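Local coordinates for transcription initiation factor tfiid subunit 72/90-100 KDA (Encephalitozoon cuniculi, PDB 2J4B), which is the N-terminal NTD2 domain of TAF5, a component of TFIID and SAGA that probably helps regulate RNA polymerase II transcription initiation, at residues T10-L15 with P32-L37; I41-I46 with K73-I78. One frame throughout, in Å; residues are numbered along the deposited sequence.

Overall arrangement
The chain starts in helix 8-21, passes through helix 24-30 and enters helix 34-47. Interaction 1 closes this first loop, with 16 residues between its segments. Helix 34-47 then runs on and supplies the first segment of interaction 2. Past helix 51-61, the C-terminal end of helix 69-75 and the turn after it return to helix 34-47, closing a loop of 26 residues. Helix 34-47 is therefore the shared element. The centres lie about 15 Å apart, and Tyr12 packs against Ile41 and Tyr35 against Phe75, linking the two contacts directly. The contacts follow one another along the chain, so neither nests in nor crosses the other.

Interaction 1 of 2, residues T10-L15 with P32-L37; sequences TSYVSL and PLLYPL
Tyr12 and Leu15, one turn apart on helix 8-21, pack against Leu34 and Leu37 at the start of helix 34-47. The contact is apolar and buried, close to the centre of the mainly helical NTD2 domain of TAF5.

The aromatic part belongs to Tyr12. CG stands anti to the backbone N (chi1 178°), which starts the ring off on its way toward the second helix. The ring meets that helix with an edge. CD1 lies 3.9 Å from Leu37 CG, and this CG sits near the ring plane. The neighbouring rim atom CE1 is 3.5 Å from Leu34 O, again near the ring plane; this is a van der Waals approach to a main-chain oxygen. The hydroxyl passes Leu34 CB, with OH 3.8 Å from it.

The aliphatic part centres on one methyl group. Leu15 CD2 reaches three leucines. It is 3.6 Å from Leu37 CD2 and 3.8 Å from Leu34 CD2. Leu33 CD2 is somewhat farther, at 4.1 Å from Leu15 CD2. Leu15 and Leu34 run alongside in opposite senses, and Leu34 CD2 also lies against Leu15 CG.

Other parts of the fold pack around it. Phe57 meets the Tyr12 ring edge-to-face, and Leu110 with Phe113 of helix 104-116 and Ile122 of helix 120-129 pack against Leu15.

Between the segments themselves the pairing is one of shape and van der Waals contact. The polar tip of Tyr12 is satisfied by a hydrogen bond with His65 NE2, in the loop after helix 51-61. The tyrosine can thus bury its ring among apolar and aromatic side chains while its hydroxyl ties in a third part of the fold.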
loop_
_atom_site.group_PDB
_atom_site.type_symbol
_atom_site.label_atom_id
_atom_site.label_comp_id
_atom_site.label_asym_id
_atom_site.label_seq_id
_atom_site.Cartn_x
_atom_site.Cartn_y
_atom_site.Cartn_z
ATOM N N THR A 10 -3.047 9.504 6.613
ATOM C CA THR A 10 -3.230 9.227 8.031
ATOM C C THR A 10 -3.386 7.724 8.274
ATOM O O THR A 10 -2.820 7.187 9.230
ATOM C CB THR A 10 -4.474 9.959 8.580
ATOM O OG1 THR A 10 -4.345 11.365 8.347
ATOM C CG2 THR A 10 -4.633 9.725 10.071
ATOM N N SER A 11 -4.140 7.056 7.396
ATOM C CA SER A 11 -4.458 5.641 7.553
ATOM C C SER A 11 -3.232 4.774 7.300
ATOM O O SER A 11 -3.040 3.745 7.953
ATOM C CB SER A 11 -5.591 5.231 6.601
ATOM O OG SER A 11 -6.772 5.982 6.848
ATOM N N TYR A 12 -2.413 5.194 6.345
ATOM C CA TYR A 12 -1.162 4.521 6.058
ATOM C C TYR A 12 -0.240 4.541 7.276
ATOM O O TYR A 12 0.232 3.497 7.718
ATOM C CB TYR A 12 -0.480 5.194 4.870
ATOM C CG TYR A 12 0.864 4.602 4.522
ATOM C CD1 TYR A 12 0.962 3.550 3.624
ATOM C CD2 TYR A 12 2.028 5.100 5.079
ATOM C CE1 TYR A 12 2.176 3.002 3.302
ATOM C CE2 TYR A 12 3.251 4.560 4.762
ATOM C CZ TYR A 12 3.323 3.513 3.872
ATOM O OH TYR A 12 4.545 2.970 3.548
ATOM N N VAL A 13 0.008 5.732 7.810
ATOM C CA VAL A 13 0.800 5.900 9.031
ATOM C C VAL A 13 0.289 5.077 10.215
ATOM O O VAL A 13 1.056 4.398 10.885
ATOM C CB VAL A 13 0.824 7.386 9.473
ATOM C CG1 VAL A 13 1.552 7.530 10.804
ATOM C CG2 VAL A 13 1.470 8.273 8.389
ATOM N N SER A 14 -1.007 5.163 10.483
ATOM C CA SER A 14 -1.616 4.478 11.625
ATOM C C SER A 14 -1.498 2.945 11.495
ATOM O O SER A 14 -1.282 2.238 12.490
ATOM C CB SER A 14 -3.077 4.916 11.761
ATOM O OG SER A 14 -3.901 3.854 12.205
ATOM N N LEU A 15 -1.626 2.445 10.270
ATOM C CA LEU A 15 -1.310 1.054 9.965
ATOM C C LEU A 15 0.177 0.772 10.146
ATOM O O LEU A 15 0.560 -0.172 10.819
ATOM C CB LEU A 15 -1.720 0.717 8.540
ATOM C CG LEU A 15 -1.328 -0.681 8.049
ATOM C CD1 LEU A 15 -1.906 -1.786 8.933
ATOM C CD2 LEU A 15 -1.750 -0.830 6.596
ATOM N N PRO A 32 5.064 -6.478 3.954
ATOM C CA PRO A 32 4.843 -6.431 2.500
ATOM C C PRO A 32 3.595 -5.647 2.114
ATOM O O PRO A 32 3.500 -5.158 0.988
ATOM C CB PRO A 32 4.694 -7.903 2.110
ATOM C CG PRO A 32 5.431 -8.653 3.186
ATOM C CD PRO A 32 5.196 -7.859 4.449
ATOM N N LEU A 33 2.656 -5.531 3.043
ATOM C CA LEU A 33 1.413 -4.824 2.804
ATOM C C LEU A 33 1.619 -3.328 2.560
ATOM O O LEU A 33 0.836 -2.709 1.851
ATOM C CB LEU A 33 0.464 -5.031 3.989
ATOM C CG LEU A 33 -0.894 -4.322 3.923
ATOM C CD1 LEU A 33 -1.698 -4.624 2.640
ATOM C CD2 LEU A 33 -1.744 -4.650 5.153
ATOM N N LEU A 34 2.641 -2.725 3.157
ATOM C CA LEU A 34 2.800 -1.277 3.023
ATOM C C LEU A 34 3.235 -0.814 1.624
ATOM O O LEU A 34 2.961 0.324 1.253
ATOM C CB LEU A 34 3.751 -0.723 4.067
ATOM C CG LEU A 34 3.374 -0.934 5.541
ATOM C CD1 LEU A 34 4.519 -0.380 6.447
ATOM C CD2 LEU A 34 1.980 -0.352 5.916
ATOM N N TYR A 35 3.897 -1.671 0.848
ATOM C CA TYR A 35 4.423 -1.245 -0.454
ATOM C C TYR A 35 3.338 -0.990 -1.496
ATOM O O TYR A 35 3.291 0.106 -2.073
ATOM C CB TYR A 35 5.439 -2.237 -1.036
ATOM C CG TYR A 35 5.878 -1.855 -2.448
ATOM C CD1 TYR A 35 6.538 -0.658 -2.688
ATOM C CD2 TYR A 35 5.613 -2.669 -3.525
ATOM C CE1 TYR A 35 6.939 -0.312 -3.942
ATOM C CE2 TYR A 35 6.015 -2.333 -4.796
ATOM C CZ TYR A 35 6.685 -1.154 -5.005
ATOM O OH TYR A 35 7.086 -0.792 -6.286
ATOM N N PRO A 36 2.492 -2.006 -1.772
ATOM C CA PRO A 36 1.357 -1.791 -2.677
ATOM C C PRO A 36 0.382 -0.736 -2.168
ATOM O O PRO A 36 -0.117 0.048 -2.950
ATOM C CB PRO A 36 0.692 -3.171 -2.756
ATOM C CG PRO A 36 1.192 -3.913 -1.571
ATOM C CD PRO A 36 2.546 -3.396 -1.293
ATOM N N LEU A 37 0.128 -0.695 -0.871
ATOM C CA LEU A 37 -0.721 0.349 -0.321
ATOM C C LEU A 37 -0.134 1.745 -0.588
ATOM O O LEU A 37 -0.852 2.673 -0.970
ATOM C CB LEU A 37 -0.877 0.149 1.179
ATOM C CG LEU A 37 -1.697 1.214 1.914
ATOM C CD1 LEU A 37 -3.018 1.583 1.180
ATOM C CD2 LEU A 37 -1.960 0.717 3.363
#

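Interaction 2 of 2, residues I41-I46 with K73-I78; sequences IYFDLI and KQFESI
Tyr42 and Phe43 of helix 34-47 face Phe75 and Ile78, which begin and end a type I beta turn at the C-terminal end of helix 69-75. The turn is closed by the bond from Ile78 N to Phe75 O, and both side chains start toward helix 34-47.

Tyr42 has CG anti to the backbone N (chi1 -175°), which directs the start of its side chain to the turn. Its hydroxyl ends among main-chain oxygens. Tyr42 OH is 2.7 Å from Ile78 O, a possible weak hydrogen bond; the single proton could serve this oxygen or a nearby water. That water lies 2.8 Å from the same OH and donates to Glu76 O at 3.0 Å. The hydroxyl thus lies against the turn and is also linked to it through water. Phe58 of helix 51-61 also meets this ring.

Phe43 takes a different rotamer. Its CG is anti to the carbonyl carbon (chi1 -78°), beside the backbone N. The Phe43 and Phe75 side chains cross at about a right angle. Their centroids are 5.5 Å apart and their planes make 73°, with an oblique approach. Phe43 CZ touches Phe75 CE1 at 3.5 Å. Phe75 also meets Phe89 of helix 88-95 edge-to-face and touches Phe58, so its ring packs against residues of three other helices.

The Ile78 side chain lies near Phe43 and Ile46. Its CG2 is 4.4 Å from Phe43 CE1. Ile84 of helix 81-86 and Ala90 of helix 88-95 pack on Ile78 as well.

Ile46, one turn beyond Tyr42, adds a single methyl. Its CD1 sits over one face of the Tyr42 ring, displaced toward the rim, and from there reaches Ile78 O at 3.4 Å.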
loop_
_atom_site.group_PDB
_atom_site.type_symbol
_atom_site.label_atom_id
_atom_site.label_comp_id
_atom_site.label_asym_id
_atom_site.label_seq_id
_atom_site.Cartn_x
_atom_site.Cartn_y
_atom_site.Cartn_z
ATOM N N ILE A 41 -1.757 4.756 -2.754
ATOM C CA ILE A 41 -2.036 6.107 -2.236
ATOM C C ILE A 41 -1.437 7.208 -3.129
ATOM O O ILE A 41 -2.093 8.204 -3.443
ATOM C CB ILE A 41 -1.522 6.253 -0.781
ATOM C CG1 ILE A 41 -2.359 5.342 0.143
ATOM C CG2 ILE A 41 -1.572 7.702 -0.331
ATOM C CD1 ILE A 41 -1.767 5.163 1.526
ATOM N N TYR A 42 -0.196 7.003 -3.548
ATOM C CA TYR A 42 0.475 7.885 -4.484
ATOM C C TYR A 42 -0.303 8.050 -5.790
ATOM O O TYR A 42 -0.525 9.162 -6.253
ATOM C CB TYR A 42 1.840 7.305 -4.784
ATOM C CG TYR A 42 2.741 8.140 -5.663
ATOM C CD1 TYR A 42 3.224 9.379 -5.228
ATOM C CD2 TYR A 42 3.161 7.668 -6.905
ATOM C CE1 TYR A 42 4.073 10.135 -6.013
ATOM C CE2 TYR A 42 4.018 8.429 -7.703
ATOM C CZ TYR A 42 4.468 9.661 -7.241
ATOM O OH TYR A 42 5.313 10.423 -8.011
ATOM N N PHE A 43 -0.698 6.938 -6.398
ATOM C CA PHE A 43 -1.481 6.990 -7.626
ATOM C C PHE A 43 -2.851 7.642 -7.405
ATOM O O PHE A 43 -3.385 8.307 -8.307
ATOM C CB PHE A 43 -1.653 5.584 -8.189
ATOM C CG PHE A 43 -0.442 5.060 -8.923
ATOM C CD1 PHE A 43 0.754 5.752 -8.928
ATOM C CD2 PHE A 43 -0.505 3.845 -9.590
ATOM C CE1 PHE A 43 1.845 5.260 -9.593
ATOM C CE2 PHE A 43 0.600 3.342 -10.263
ATOM C CZ PHE A 43 1.771 4.043 -10.251
ATOM N N ASP A 44 -3.421 7.464 -6.212
ATOM C CA ASP A 44 -4.738 8.029 -5.912
ATOM C C ASP A 44 -4.702 9.558 -5.694
ATOM O O ASP A 44 -5.633 10.270 -6.094
ATOM C CB ASP A 44 -5.366 7.314 -4.732
ATOM C CG ASP A 44 -6.163 6.101 -5.154
ATOM O OD1 ASP A 44 -6.690 6.129 -6.285
ATOM O OD2 ASP A 44 -6.280 5.112 -4.375
ATOM N N LEU A 45 -3.627 10.061 -5.091
ATOM C CA LEU A 45 -3.420 11.500 -4.956
ATOM C C LEU A 45 -3.199 12.175 -6.313
ATOM O O LEU A 45 -3.630 13.327 -6.539
ATOM C CB LEU A 45 -2.240 11.792 -4.021
ATOM C CG LEU A 45 -2.463 11.446 -2.538
ATOM C CD1 LEU A 45 -1.106 11.487 -1.780
ATOM C CD2 LEU A 45 -3.526 12.333 -1.858
ATOM N N ILE A 46 -2.523 11.459 -7.206
ATOM C CA ILE A 46 -2.298 11.923 -8.577
ATOM C C ILE A 46 -3.610 12.011 -9.367
ATOM O O ILE A 46 -3.874 12.993 -10.068
ATOM C CB ILE A 46 -1.323 10.996 -9.315
ATOM C CG1 ILE A 46 0.111 11.218 -8.814
ATOM C CG2 ILE A 46 -1.376 11.224 -10.809
ATOM C CD1 ILE A 46 1.088 10.165 -9.330
ATOM N N LYS A 73 12.229 4.098 -7.836
ATOM C CA LYS A 73 12.806 5.103 -8.726
ATOM C C LYS A 73 12.155 5.117 -10.107
ATOM O O LYS A 73 12.238 6.115 -10.814
ATOM C CB LYS A 73 14.320 4.914 -8.862
ATOM C CG LYS A 73 15.010 6.082 -9.570
ATOM C CD LYS A 73 16.498 5.837 -9.760
ATOM C CE LYS A 73 17.128 6.981 -10.528
ATOM N NZ LYS A 73 16.390 7.260 -11.804
ATOM N N GLN A 74 11.509 4.025 -10.503
ATOM C CA GLN A 74 10.674 4.061 -11.706
ATOM C C GLN A 74 9.450 4.959 -11.482
ATOM O O GLN A 74 9.080 5.745 -12.356
ATOM C CB GLN A 74 10.228 2.658 -12.120
ATOM C CG GLN A 74 11.137 1.965 -13.141
ATOM C CD GLN A 74 10.539 0.656 -13.643
ATOM O OE1 GLN A 74 10.547 -0.349 -12.939
ATOM N NE2 GLN A 74 9.997 0.675 -14.856
ATOM N N PHE A 75 8.838 4.863 -10.306
ATOM C CA PHE A 75 7.646 5.658 -9.992
ATOM C C PHE A 75 7.960 7.117 -9.662
ATOM O O PHE A 75 7.129 7.987 -9.854
ATOM C CB PHE A 75 6.890 5.055 -8.817
ATOM C CG PHE A 75 6.315 3.705 -9.091
ATOM C CD1 PHE A 75 5.327 3.534 -10.037
ATOM C CD2 PHE A 75 6.726 2.606 -8.370
ATOM C CE1 PHE A 75 4.781 2.283 -10.258
ATOM C CE2 PHE A 75 6.187 1.378 -8.604
ATOM C CZ PHE A 75 5.218 1.216 -9.544
ATOM N N GLU A 76 9.150 7.375 -9.143
ATOM C CA GLU A 76 9.588 8.740 -8.844
ATOM C C GLU A 76 9.264 9.747 -9.961
ATOM O O GLU A 76 8.892 10.882 -9.676
ATOM C CB GLU A 76 11.094 8.738 -8.558
ATOM C CG GLU A 76 11.774 10.087 -8.679
ATOM C CD GLU A 76 13.277 9.956 -8.811
ATOM O OE1 GLU A 76 13.909 9.398 -7.882
ATOM O OE2 GLU A 76 13.823 10.412 -9.841
ATOM N N SER A 77 9.398 9.327 -11.221
ATOM C CA SER A 77 9.192 10.210 -12.373
ATOM C C SER A 77 7.741 10.280 -12.829
ATOM O O SER A 77 7.439 10.963 -13.798
ATOM C CB SER A 77 10.064 9.765 -13.567
ATOM O OG SER A 77 9.421 8.761 -14.362
ATOM N N ILE A 78 6.850 9.569 -12.143
ATOM C CA ILE A 78 5.428 9.554 -12.483
ATOM C C ILE A 78 4.632 10.525 -11.608
ATOM O O ILE A 78 4.304 10.184 -10.474
ATOM C CB ILE A 78 4.856 8.146 -12.275
ATOM C CG1 ILE A 78 5.549 7.156 -13.205
ATOM C CG2 ILE A 78 3.340 8.113 -12.517
ATOM C CD1 ILE A 78 5.138 5.738 -12.946
HETATM O O HOH W 1 7.693 11.586 -7.000
#